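Local coordinates for protein HIAXHD3 (Humicola insolens, PDB 3ZXJ) that hydrolyses arabinofuranosyl side chains as an exo-acting family 43 glycoside hydrolase, probably acting on xylan decorations, at residues H17-V22 and S32-A37; R195-R200 and G250-A255. All coordinates share one frame; numbering follows the deposited sequence.

Interaction 1 (H17-V22 and S32-A37); sequences HPDLEV and SSSTFA
Glu21 and Ser32 form an antiparallel hydrogen-bonded pair, with Glu21 N donating to Ser32 O (3.0 Å) and Ser32 N to Glu21 O. It lies at one end of the hairpin of strands 21-25 and 28-32, the innermost pair of a propeller blade. Beyond this pair the regular strand bonding ends, and two serine hydroxyls join the backbone in holding the chains. Ser33 OG and His17 ND1 share a hydrogen bond at the ring edge, 2.8 Å long and nearly straight (173°). Ser34 grips twice: its N donates to Pro18 O at 3.1 Å, while its OG, set between backbone N and carbonyl carbon (chi1 61°), donates to Asp19 OD2 at 2.7 Å. That hydroxyl reaches the anti side of the carboxylate, 30° out of its plane, and also presses on the proline, with Pro18 CG 3.3 Å from Ser34 OG. The Phe36 end is looser: its ring turns an edge to the proline, Phe36 CE1 lying 4.4 Å from Pro18 CG, and packs instead with Trp84 and Phe505. Asp19 OD2 also hydrogen-bonds a bound BTB molecule, probably from the crystallisation liquor. The same oxygen thus faces both serine and ligand, which suggests that Ser34 helps to orient the carboxylate.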
ATOM      1  N   HIS A  17       2.138   0.003   3.793  1.00 11.34           N
ATOM      2  CA  HIS A  17       0.979   0.897   3.665  1.00 11.20           C
ATOM      3  C   HIS A  17       1.413   2.319   3.961  1.00 11.12           C
ATOM      4  O   HIS A  17       1.121   2.858   5.029  1.00 11.64           O
ATOM      5  CB  HIS A  17      -0.181   0.434   4.572  1.00 11.61           C
ATOM      6  CG  HIS A  17      -1.053  -0.644   3.939  1.00 11.69           C
ATOM      7  ND1 HIS A  17      -1.944  -0.364   2.954  1.00 11.79           N
ATOM      8  CD2 HIS A  17      -1.143  -2.017   4.175  1.00 12.10           C
ATOM      9  CE1 HIS A  17      -2.580  -1.489   2.592  1.00 11.78           C
ATOM     10  NE2 HIS A  17      -2.087  -2.510   3.346  1.00 11.87           N
ATOM     11  N   PRO A  18       2.129   2.953   3.002  1.00 10.96           N
ATOM     12  CA  PRO A  18       2.787   4.222   3.239  1.00 11.09           C
ATOM     13  C   PRO A  18       1.838   5.427   3.140  1.00 11.29           C
ATOM     14  O   PRO A  18       0.721   5.293   2.669  1.00 10.97           O
ATOM     15  CB  PRO A  18       3.803   4.293   2.086  1.00 11.02           C
ATOM     16  CG  PRO A  18       3.144   3.549   0.951  1.00 10.83           C
ATOM     17  CD  PRO A  18       2.457   2.401   1.672  1.00 10.73           C
ATOM     18  N   ASP A  19       2.326   6.585   3.594  1.00 11.63           N
ATOM     19  CA  ASP A  19       1.656   7.888   3.412  1.00 12.10           C
ATOM     20  C   ASP A  19       0.267   7.892   4.053  1.00 12.00           C
ATOM     21  O   ASP A  19      -0.692   8.485   3.532  1.00 11.88           O
ATOM     22  CB  ASP A  19       1.569   8.271   1.919  1.00 12.43           C
ATOM     23  CG  ASP A  19       2.937   8.425   1.274  1.00 13.17           C
ATOM     24  OD1 ASP A  19       3.852   8.903   1.978  1.00 13.47           O
ATOM     25  OD2 ASP A  19       3.100   8.044   0.078  1.00 13.39           O
ATOM     26  N   LEU A  20       0.181   7.233   5.208  1.00 12.00           N
ATOM     27  CA  LEU A  20      -1.099   6.956   5.816  1.00 12.07           C
ATOM     28  C   LEU A  20      -1.876   8.206   6.229  1.00 12.26           C
ATOM     29  O   LEU A  20      -1.304   9.240   6.616  1.00 12.26           O
ATOM     30  CB  LEU A  20      -0.921   6.005   7.007  1.00 12.29           C
ATOM     31  CG  LEU A  20      -0.195   6.548   8.248  1.00 12.75           C
ATOM     32  CD1 LEU A  20      -1.229   7.124   9.222  1.00 13.01           C
ATOM     33  CD2 LEU A  20       0.605   5.441   8.939  1.00 12.81           C
ATOM     34  N   GLU A  21      -3.190   8.096   6.110  1.00 12.50           N
ATOM     35  CA  GLU A  21      -4.109   9.010   6.763  1.00 13.06           C
ATOM     36  C   GLU A  21      -4.995   8.151   7.674  1.00 12.94           C
ATOM     37  O   GLU A  21      -5.447   7.093   7.254  1.00 12.59           O
ATOM     38  CB  GLU A  21      -4.942   9.747   5.721  1.00 14.00           C
ATOM     39  CG  GLU A  21      -6.139  10.486   6.286  1.00 15.57           C
ATOM     40  CD  GLU A  21      -5.954  11.982   6.293  1.00 16.41           C
ATOM     41  OE1 GLU A  21      -5.819  12.540   5.202  1.00 18.03           O
ATOM     42  OE2 GLU A  21      -5.969  12.594   7.370  1.00 17.78           O
ATOM     43  N   VAL A  22      -5.231   8.605   8.905  1.00 12.78           N
ATOM     44  CA  VAL A  22      -6.096   7.875   9.827  1.00 13.24           C
ATOM     45  C   VAL A  22      -7.183   8.786  10.391  1.00 13.33           C
ATOM     46  O   VAL A  22      -6.935   9.969  10.681  1.00 13.36           O
ATOM     47  CB  VAL A  22      -5.263   7.205  10.938  1.00 13.56           C
ATOM     48  CG1 VAL A  22      -4.438   8.248  11.711  1.00 13.80           C
ATOM     49  CG2 VAL A  22      -6.149   6.381  11.864  1.00 14.43           C
ATOM     50  N   SER A  32      -5.967   5.150   5.172  1.00 11.10           N
ATOM     51  CA  SER A  32      -5.819   5.236   3.722  1.00 11.16           C
ATOM     52  C   SER A  32      -4.336   5.297   3.362  1.00 10.87           C
ATOM     53  O   SER A  32      -3.603   6.069   3.973  1.00 10.81           O
ATOM     54  CB  SER A  32      -6.536   6.501   3.217  1.00 11.53           C
ATOM     55  OG  SER A  32      -6.303   6.720   1.828  1.00 12.06           O
ATOM     56  N   SER A  33      -3.881   4.488   2.403  1.00 10.72           N
ATOM     57  CA  SER A  33      -2.462   4.514   2.005  1.00 10.80           C
ATOM     58  C   SER A  33      -2.255   4.797   0.517  1.00 10.84           C
ATOM     59  O   SER A  33      -3.227   4.807  -0.254  1.00 10.95           O
ATOM     60  CB  SER A  33      -1.758   3.198   2.391  1.00 10.70           C
ATOM     61  OG  SER A  33      -2.304   2.121   1.652  1.00 11.13           O
ATOM     62  N   SER A  34      -0.993   5.013   0.122  1.00 10.59           N
ATOM     63  CA  SER A  34      -0.651   5.340  -1.273  1.00 10.73           C
ATOM     64  C   SER A  34      -0.124   4.116  -2.029  1.00 10.46           C
ATOM     65  O   SER A  34       0.519   3.208  -1.431  1.00 11.12           O
ATOM     66  CB  SER A  34       0.412   6.430  -1.306  1.00 10.86           C
ATOM     67  OG  SER A  34       1.592   5.940  -0.647  1.00 11.08           O
ATOM     68  N   THR A  35      -0.313   4.113  -3.339  1.00  9.91           N
ATOM     69  CA  THR A  35      -0.074   2.876  -4.094  1.00  9.54           C
ATOM     70  C   THR A  35       0.612   3.072  -5.439  1.00  9.23           C
ATOM     71  O   THR A  35       0.763   2.111  -6.186  1.00  9.00           O
ATOM     72  CB  THR A  35      -1.387   2.140  -4.397  1.00  9.53           C
ATOM     73  OG1 THR A  35      -2.426   3.098  -4.639  1.00  9.77           O
ATOM     74  CG2 THR A  35      -1.800   1.168  -3.245  1.00  9.60           C
ATOM     75  N   PHE A  36       0.968   4.306  -5.784  1.00  9.24           N
ATOM     76  CA  PHE A  36       1.773   4.500  -7.001  1.00  9.26           C
ATOM     77  C   PHE A  36       1.035   3.935  -8.235  1.00  9.04           C
ATOM     78  O   PHE A  36      -0.105   4.331  -8.458  1.00  9.17           O
ATOM     79  CB  PHE A  36       3.226   3.968  -6.756  1.00  9.49           C
ATOM     80  CG  PHE A  36       3.874   4.637  -5.570  1.00  9.70           C
ATOM     81  CD1 PHE A  36       3.652   4.165  -4.266  1.00  9.65           C
ATOM     82  CD2 PHE A  36       4.599   5.808  -5.738  1.00  9.92           C
ATOM     83  CE1 PHE A  36       4.181   4.848  -3.169  1.00  9.90           C
ATOM     84  CE2 PHE A  36       5.156   6.475  -4.639  1.00 10.16           C
ATOM     85  CZ  PHE A  36       4.921   6.010  -3.362  1.00 10.22           C
ATOM     86  N   ALA A  37       1.660   3.086  -9.052  1.00  8.78           N
ATOM     87  CA  ALA A  37       0.993   2.580 -10.258  1.00  8.74           C
ATOM     88  C   ALA A  37       0.266   1.251 -10.024  1.00  8.55           C
ATOM     89  O   ALA A  37      -0.173   0.611 -10.982  1.00  8.46           O
ATOM     90  CB  ALA A  37       1.968   2.471 -11.453  1.00  8.82           C
TER

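Interaction 2 (R195-R200 and G250-A255); sequences RMYKIR and GGIVDA
Arg195 and Gly251, their CA atoms 6.3 Å apart, mark where strands 195-199 and 250-254 come nearest, the two running only 21° from parallel with axes 7.8 Å apart, a spacing filled by side chains. Tyr197 spans it. Its OH accepts a hydrogen bond from Ile252 N at 2.9 Å, so a backbone N-H of one strand is held by a side chain of the other. Having no side chain, Gly251 lets the ring edge close in, with Tyr197 OH 3.1 Å from Gly251 CA. These are the first strands of successive four-stranded blades in the five-bladed beta-propeller of family 43, each hydrogen-bonded to the next strand of its own sheet, Tyr197 to Tyr204 and Gly251 to Val263. Ile252 adds a CH-pi contact: CG1 stands over one face of the Tyr197 ring, 3.8 Å from its centroid and 18° off the normal. A first torsion of 58° puts CG1 between its backbone N and carbonyl carbon, and CD1 continues to Ile199 CD1, 4.0 Å away. At the other end, Arg195 CG lies 3.1 Å from Gly250 O; the chain bends there and carries the guanidinium onward to Ser86 O.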
ATOM      1  N   ARG A 195      -1.306  16.735   7.071  1.00 11.22           N
ATOM      2  CA  ARG A 195      -2.569  16.209   7.588  1.00 11.43           C
ATOM      3  C   ARG A 195      -3.167  17.354   8.424  1.00 11.95           C
ATOM      4  O   ARG A 195      -2.441  18.015   9.174  1.00 12.35           O
ATOM      5  CB  ARG A 195      -2.298  14.986   8.488  1.00 11.85           C
ATOM      6  CG  ARG A 195      -1.459  13.890   7.802  1.00 12.71           C
ATOM      7  CD  ARG A 195      -2.444  13.040   7.111  1.00 13.10           C
ATOM      8  NE  ARG A 195      -1.990  12.012   6.145  1.00 12.47           N
ATOM      9  CZ  ARG A 195      -2.167  12.120   4.834  1.00 12.37           C
ATOM     10  NH1 ARG A 195      -2.568  13.283   4.299  1.00 12.28           N
ATOM     11  NH2 ARG A 195      -1.902  11.094   4.047  1.00 11.82           N
HETATM   12  N   MSE A 196      -4.475  17.590   8.314  1.00 11.93           N
HETATM   13  CA  MSE A 196      -5.103  18.780   8.900  1.00 12.11           C
HETATM   14  C   MSE A 196      -6.245  18.395   9.788  1.00 12.25           C
HETATM   15  O   MSE A 196      -6.999  17.454   9.483  1.00 12.38           O
HETATM   16  CB  MSE A 196      -5.608  19.682   7.763  1.00 12.28           C
HETATM   17  CG  MSE A 196      -6.076  21.024   8.298  1.00 13.13           C
HETATM   18 SE   MSE A 196      -6.493  22.285   6.829  1.00 14.31          SE
HETATM   19  CE  MSE A 196      -6.902  23.870   7.909  1.00 14.73           C
ATOM     20  N   TYR A 197      -6.367  19.088  10.918  1.00 12.34           N
ATOM     21  CA  TYR A 197      -7.329  18.721  11.968  1.00 12.79           C
ATOM     22  C   TYR A 197      -7.960  19.949  12.588  1.00 13.16           C
ATOM     23  O   TYR A 197      -7.343  21.011  12.627  1.00 12.90           O
ATOM     24  CB  TYR A 197      -6.639  17.952  13.099  1.00 12.72           C
ATOM     25  CG  TYR A 197      -5.855  16.762  12.607  1.00 12.56           C
ATOM     26  CD1 TYR A 197      -6.490  15.524  12.400  1.00 12.42           C
ATOM     27  CD2 TYR A 197      -4.484  16.877  12.300  1.00 12.26           C
ATOM     28  CE1 TYR A 197      -5.766  14.427  11.923  1.00 12.32           C
ATOM     29  CE2 TYR A 197      -3.758  15.778  11.831  1.00 12.15           C
ATOM     30  CZ  TYR A 197      -4.403  14.570  11.644  1.00 11.89           C
ATOM     31  OH  TYR A 197      -3.675  13.497  11.176  1.00 11.80           O
ATOM     32  N   LYS A 198      -9.179  19.764  13.095  1.00 13.48           N
ATOM     33  CA  LYS A 198      -9.847  20.741  13.907  1.00 14.67           C
ATOM     34  C   LYS A 198     -10.033  20.067  15.254  1.00 15.13           C
ATOM     35  O   LYS A 198     -10.725  19.053  15.353  1.00 15.14           O
ATOM     36  CB  LYS A 198     -11.211  21.110  13.288  1.00 15.28           C
ATOM     37  CG  LYS A 198     -12.099  22.009  14.152  1.00 16.29           C
ATOM     38  CD  LYS A 198     -11.538  23.421  14.299  1.00 16.69           C
ATOM     39  CE  LYS A 198     -12.572  24.397  14.880  1.00 18.04           C
ATOM     40  NZ  LYS A 198     -13.867  24.423  14.118  1.00 18.36           N
ATOM     41  N   ILE A 199      -9.424  20.620  16.291  1.00 15.28           N
ATOM     42  CA  ILE A 199      -9.397  19.947  17.581  1.00 15.96           C
ATOM     43  C   ILE A 199      -9.666  20.973  18.662  1.00 16.96           C
ATOM     44  O   ILE A 199      -8.903  21.919  18.809  1.00 16.44           O
ATOM     45  CB  ILE A 199      -8.025  19.272  17.852  1.00 15.37           C
ATOM     46  CG1 ILE A 199      -7.746  18.186  16.809  1.00 14.87           C
ATOM     47  CG2 ILE A 199      -8.023  18.630  19.237  1.00 15.87           C
ATOM     48  CD1 ILE A 199      -6.343  17.628  16.867  1.00 14.50           C
ATOM     49  N   ARG A 200     -10.779  20.779  19.380  1.00 18.41           N
ATOM     50  CA  ARG A 200     -11.199  21.664  20.480  1.00 20.07           C
ATOM     51  C   ARG A 200     -11.068  23.144  20.137  1.00 19.84           C
ATOM     52  O   ARG A 200     -10.508  23.936  20.909  1.00 19.77           O
ATOM     53  CB  ARG A 200     -10.449  21.345  21.784  1.00 22.22           C
ATOM     54  CG  ARG A 200     -10.489  19.882  22.241  1.00 25.10           C
ATOM     55  CD  ARG A 200     -11.902  19.358  22.448  1.00 28.43           C
ATOM     56  NE  ARG A 200     -12.614  20.051  23.520  1.00 33.06           N
ATOM     57  CZ  ARG A 200     -12.899  19.522  24.711  1.00 35.45           C
ATOM     58  NH1 ARG A 200     -12.543  18.274  24.994  1.00 37.81           N
ATOM     59  NH2 ARG A 200     -13.545  20.245  25.621  1.00 37.49           N
ATOM     60  N   GLY A 250       2.528  10.139   8.703  1.00 12.29           N
ATOM     61  CA  GLY A 250       1.297   9.675   9.350  1.00 12.13           C
ATOM     62  C   GLY A 250       0.414  10.789   9.890  1.00 12.29           C
ATOM     63  O   GLY A 250       0.398  11.923   9.351  1.00 12.14           O
ATOM     64  N   GLY A 251      -0.336  10.475  10.941  1.00 12.03           N
ATOM     65  CA  GLY A 251      -1.393  11.349  11.412  1.00 12.47           C
ATOM     66  C   GLY A 251      -1.827  11.022  12.817  1.00 12.73           C
ATOM     67  O   GLY A 251      -1.403  10.013  13.391  1.00 12.44           O
ATOM     68  N   ILE A 252      -2.694  11.868  13.368  1.00 13.20           N
ATOM     69  CA  ILE A 252      -3.192  11.669  14.746  1.00 13.80           C
ATOM     70  C   ILE A 252      -4.701  11.391  14.730  1.00 14.19           C
ATOM     71  O   ILE A 252      -5.385  11.765  13.796  1.00 13.75           O
ATOM     72  CB  ILE A 252      -2.819  12.844  15.693  1.00 14.19           C
ATOM     73  CG1 ILE A 252      -3.362  14.180  15.161  1.00 14.33           C
ATOM     74  CG2 ILE A 252      -1.303  12.934  15.857  1.00 14.25           C
ATOM     75  CD1 ILE A 252      -3.130  15.375  16.103  1.00 14.76           C
ATOM     76  N   VAL A 253      -5.199  10.697  15.757  1.00 14.76           N
ATOM     77  CA  VAL A 253      -6.590  10.263  15.793  1.00 15.87           C
ATOM     78  C   VAL A 253      -6.948  10.035  17.264  1.00 17.57           C
ATOM     79  O   VAL A 253      -6.079   9.701  18.073  1.00 17.46           O
ATOM     80  CB  VAL A 253      -6.808   8.993  14.911  1.00 15.68           C
ATOM     81  CG1 VAL A 253      -6.043   7.781  15.478  1.00 15.40           C
ATOM     82  CG2 VAL A 253      -8.297   8.678  14.710  1.00 15.85           C
ATOM     83  N   ASP A 254      -8.202  10.265  17.624  1.00 19.32           N
ATOM     84  CA  ASP A 254      -8.617   9.956  18.977  1.00 21.92           C
ATOM     85  C   ASP A 254      -9.474   8.701  19.006  1.00 21.68           C
ATOM     86  O   ASP A 254     -10.214   8.397  18.065  1.00 20.83           O
ATOM     87  CB  ASP A 254      -9.337  11.131  19.654  1.00 24.64           C
ATOM     88  CG  ASP A 254     -10.733  11.343  19.121  1.00 27.60           C
ATOM     89  OD1 ASP A 254     -10.888  11.486  17.896  1.00 28.26           O
ATOM     90  OD2 ASP A 254     -11.685  11.347  19.928  1.00 31.59           O
ATOM     91  N   ALA A 255      -9.338   7.988  20.115  1.00 22.53           N
ATOM     92  CA  ALA A 255     -10.105   6.800  20.408  1.00 23.02           C
ATOM     93  C   ALA A 255     -11.469   7.216  20.985  1.00 24.68           C
ATOM     94  O   ALA A 255     -11.640   8.375  21.407  1.00 25.27           O
ATOM     95  CB  ALA A 255      -9.325   5.940  21.398  1.00 22.96           C
TER

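In the fold
Interactions 1 and 2 have centres about 17 Å apart, yet they meet through Arg195. Its NE lies 2.9 Å from Leu20 O and its NH2 2.9 Å from Asp19 O, both probable hydrogen bonds, so an arginine from 195-200 probably holds the backbone of 17-22 just where Asp19 turns its carboxylate to the ligand. Packing supports the join, with Leu20 CD1 3.6 Å from Gly250 CA. The side chain of Asp19 is about 3 Å from the bound BTB and that of Arg195 about 7 Å, consistent with first- and second-shell places around the central pocket of the propeller. As a worked example, it suggests how a contact between blades could position a pocket residue through its main chain.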